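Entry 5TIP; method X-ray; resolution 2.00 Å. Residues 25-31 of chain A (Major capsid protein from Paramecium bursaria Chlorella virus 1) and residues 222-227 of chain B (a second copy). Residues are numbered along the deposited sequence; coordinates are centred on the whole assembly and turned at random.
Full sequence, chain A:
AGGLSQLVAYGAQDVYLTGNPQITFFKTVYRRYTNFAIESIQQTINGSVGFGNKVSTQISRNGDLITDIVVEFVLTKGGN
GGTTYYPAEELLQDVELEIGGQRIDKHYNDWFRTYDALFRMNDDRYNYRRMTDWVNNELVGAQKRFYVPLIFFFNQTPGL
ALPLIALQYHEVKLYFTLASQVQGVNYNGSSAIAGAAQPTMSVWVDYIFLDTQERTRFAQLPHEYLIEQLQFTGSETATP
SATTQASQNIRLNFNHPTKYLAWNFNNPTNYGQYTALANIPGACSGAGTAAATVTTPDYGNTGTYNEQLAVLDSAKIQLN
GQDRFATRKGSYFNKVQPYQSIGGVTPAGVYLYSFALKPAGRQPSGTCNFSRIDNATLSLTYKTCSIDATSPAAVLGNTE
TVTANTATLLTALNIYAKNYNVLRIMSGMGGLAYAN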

# COMPACT_ATOMS: atom_id res chain seq x y z
N PHE A 25 -16.05 -4.23 18.83
CA PHE A 25 -15.11 -3.39 18.10
C PHE A 25 -14.76 -2.10 18.82
O PHE A 25 -13.90 -1.36 18.34
N PHE A 26 -15.40 -1.81 19.95
CA PHE A 26 -15.27 -0.50 20.59
C PHE A 26 -14.63 -0.59 21.98
O PHE A 26 -14.79 0.32 22.79
N LYS A 27 -13.90 -1.67 22.26
CA LYS A 27 -13.18 -1.78 23.52
C LYS A 27 -12.01 -2.73 23.39
O LYS A 27 -12.05 -3.86 23.90
N THR A 28 -10.96 -2.30 22.69
CA THR A 28 -9.79 -3.15 22.51
C THR A 28 -8.97 -3.21 23.80
O THR A 28 -8.66 -2.18 24.40
N VAL A 29 -8.64 -4.42 24.22
CA VAL A 29 -7.77 -4.65 25.36
C VAL A 29 -6.38 -4.98 24.82
O VAL A 29 -6.14 -6.08 24.33
N TYR A 30 -5.47 -4.02 24.91
CA TYR A 30 -4.12 -4.20 24.38
C TYR A 30 -3.30 -5.10 25.29
O TYR A 30 -3.48 -5.13 26.51
N ARG A 31 -2.38 -5.85 24.67
CA ARG A 31 -1.56 -6.81 25.38
C ARG A 31 -0.30 -6.16 25.92
O ARG A 31 0.25 -5.22 25.33
N PRO B 222 -16.59 0.92 35.23
CA PRO B 222 -15.45 1.83 35.10
C PRO B 222 -14.67 1.43 33.85
O PRO B 222 -14.58 0.24 33.55
N HIS B 223 -14.12 2.40 33.14
CA HIS B 223 -13.39 2.15 31.91
C HIS B 223 -11.97 2.67 32.03
O HIS B 223 -11.72 3.69 32.68
N GLU B 224 -11.04 1.96 31.40
CA GLU B 224 -9.65 2.40 31.29
C GLU B 224 -9.22 2.26 29.84
O GLU B 224 -9.24 1.16 29.28
N TYR B 225 -8.85 3.38 29.22
CA TYR B 225 -8.41 3.42 27.83
C TYR B 225 -6.93 3.78 27.78
O TYR B 225 -6.51 4.77 28.39
N LEU B 226 -6.16 2.99 27.05
CA LEU B 226 -4.75 3.31 26.79
C LEU B 226 -4.72 4.19 25.55
O LEU B 226 -4.89 3.71 24.43
N ILE B 227 -4.50 5.49 25.75
CA ILE B 227 -4.60 6.46 24.68
C ILE B 227 -3.21 6.98 24.33
O ILE B 227 -2.23 6.70 25.02

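The contact between these two stretches, from two copies of the capsid protein, is small, about 251 Å² counting both sides, and one long side chain dominates it. The backbones stay well apart, with K27(A) CA 8.3 Å from Y225(B) CA and Y30(A) CA 7.9 Å from L226(B) CA, and side chains and three waters lie between an irregular segment of chain A and a strand of chain B.

The direct polar link comes from K27(A). Its CA-to-CB bond points sideways, but the chain, with chi angles t, p, t, p, brings its end nearer to the strand. There K27(A) NZ donates a hydrogen bond to E224(B) O at 3.2 Å. Because the acceptor is a backbone carbonyl, the bond does not call on the carboxylate of E224(B), whose m, t side chain leads away and has a partner for OE2 elsewhere in the structure.

The same lysine makes the aromatic contacts. Y225(B), chi1 m, also starts sideways and then comes nearer, laying one face of its ring beneath the lysine. K27(A) NZ lies 4.1 Å from the centroid of the Y225(B) ring and only 15° off the ring normal, a cation-pi arrangement in which positive charge sits over the pi electrons. K27(A) CE, 4.0 Å from that centroid, adds a CH-pi contact. Lysine suits this place because its methylenes can lie over an aromatic face while the ammonium at their end reaches both that face and the E224(B) carbonyl. K27(A) CD also comes within 3.6 Å of Y225(B) OH, and K27(A) CE within 4.1 Å of ND1 of H223(B), an m rotamer whose NE2 is bonded elsewhere in the structure.

A looser apolar contact forms further along. Y30(A) (chi1 m) and L226(B) (t, p) both point toward the opposing stretch, and Y30(A) CD2 approaches L226(B) CB at 4.4 Å. A broad ring and a branched aliphatic chain can cover surface without close fitting: 44 Å² of Y30(A) and 41 Å² of L226(B) are covered by the other stretch. V29(A) (t) and I227(B) (p, t) point away and take no part.

Three waters bridge the remaining polar gaps. Water 1 donates to F26(A) O at 2.7 Å and accepts from Y225(B) OH at 2.6 Å, joining groups that are 4.4 Å apart, F26(A) O and Y225(B) OH; the F26(A) ring itself, chi1 m, leads away. Water 2 accepts from E224(B) N at 3.0 Å and, weakly, from K27(A) NZ at 3.5 Å. Water 3 accepts from L226(B) N at 3.0 Å and donates a weak bond to T28(A) O at 3.3 Å, extending the link along the strand.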

# COMPACT_ATOMS: atom_id res chain seq x y z
CB PHE A 25 -15.67 -3.05 16.71
CG PHE A 25 -15.82 -4.24 15.81
CD1 PHE A 25 -14.71 -4.93 15.36
CD2 PHE A 25 -17.07 -4.64 15.38
CE1 PHE A 25 -14.84 -6.01 14.51
CE2 PHE A 25 -17.21 -5.72 14.53
CZ PHE A 25 -16.10 -6.41 14.10
CB PHE A 26 -16.63 0.19 20.68
CG PHE A 26 -17.38 0.20 19.38
CD1 PHE A 26 -17.01 1.06 18.36
CD2 PHE A 26 -18.46 -0.64 19.18
CE1 PHE A 26 -17.70 1.08 17.16
CE2 PHE A 26 -19.16 -0.62 17.98
CZ PHE A 26 -18.77 0.24 16.97
CB LYS A 27 -14.12 -2.24 24.64
CG LYS A 27 -13.61 -1.91 26.04
CD LYS A 27 -13.68 -0.41 26.31
CE LYS A 27 -12.98 -0.06 27.62
NZ LYS A 27 -11.51 -0.24 27.52
CB THR A 28 -8.92 -2.61 21.37
OG1 THR A 28 -9.70 -2.54 20.17
CG2 THR A 28 -7.73 -3.53 21.14
CB VAL A 29 -8.29 -5.77 26.27
CG1 VAL A 29 -7.38 -5.95 27.47
CG2 VAL A 29 -9.72 -5.47 26.70
CB TYR A 30 -3.43 -2.85 24.20
CG TYR A 30 -4.09 -1.97 23.17
CD1 TYR A 30 -3.90 -2.20 21.81
CD2 TYR A 30 -4.90 -0.91 23.55
CE1 TYR A 30 -4.50 -1.39 20.86
CE2 TYR A 30 -5.51 -0.10 22.61
CZ TYR A 30 -5.31 -0.34 21.26
OH TYR A 30 -5.91 0.46 20.32
CB ARG A 31 -1.18 -7.98 24.46
CG ARG A 31 -2.36 -8.55 23.70
CD ARG A 31 -3.46 -9.00 24.65
NE ARG A 31 -3.00 -9.97 25.63
CZ ARG A 31 -2.90 -11.28 25.40
NH1 ARG A 31 -3.24 -11.77 24.22
NH2 ARG A 31 -2.47 -12.09 26.35
CB PRO B 222 -14.63 1.53 36.36
CG PRO B 222 -14.95 0.10 36.67
CD PRO B 222 -16.38 -0.10 36.27
CB HIS B 223 -14.08 2.79 30.70
CG HIS B 223 -15.52 2.39 30.55
ND1 HIS B 223 -15.90 1.11 30.22
CD2 HIS B 223 -16.66 3.11 30.67
CE1 HIS B 223 -17.22 1.05 30.15
NE2 HIS B 223 -17.70 2.25 30.42
CB GLU B 224 -8.73 1.59 32.20
CG GLU B 224 -8.79 1.98 33.66
CD GLU B 224 -7.71 1.31 34.49
OE1 GLU B 224 -7.41 0.12 34.23
OE2 GLU B 224 -7.16 1.96 35.40
CB TYR B 225 -9.23 4.43 27.03
CG TYR B 225 -10.68 4.04 26.83
CD1 TYR B 225 -11.65 4.38 27.77
CD2 TYR B 225 -11.09 3.37 25.68
CE1 TYR B 225 -12.97 4.03 27.59
CE2 TYR B 225 -12.41 3.03 25.49
CZ TYR B 225 -13.35 3.36 26.45
OH TYR B 225 -14.67 3.02 26.26
CB LEU B 226 -3.93 2.04 26.61
CG LEU B 226 -2.42 2.24 26.41
CD1 LEU B 226 -1.80 2.92 27.62
CD2 LEU B 226 -1.73 0.92 26.12
CB ILE B 227 -5.54 7.63 25.04
CG1 ILE B 227 -4.88 8.56 26.06
CG2 ILE B 227 -6.86 7.10 25.59
CD1 ILE B 227 -5.66 9.81 26.35
O HOH W 1 -15.43 2.78 23.78
O HOH W 2 -11.64 -0.94 30.95
O HOH W 3 -7.58 0.54 25.96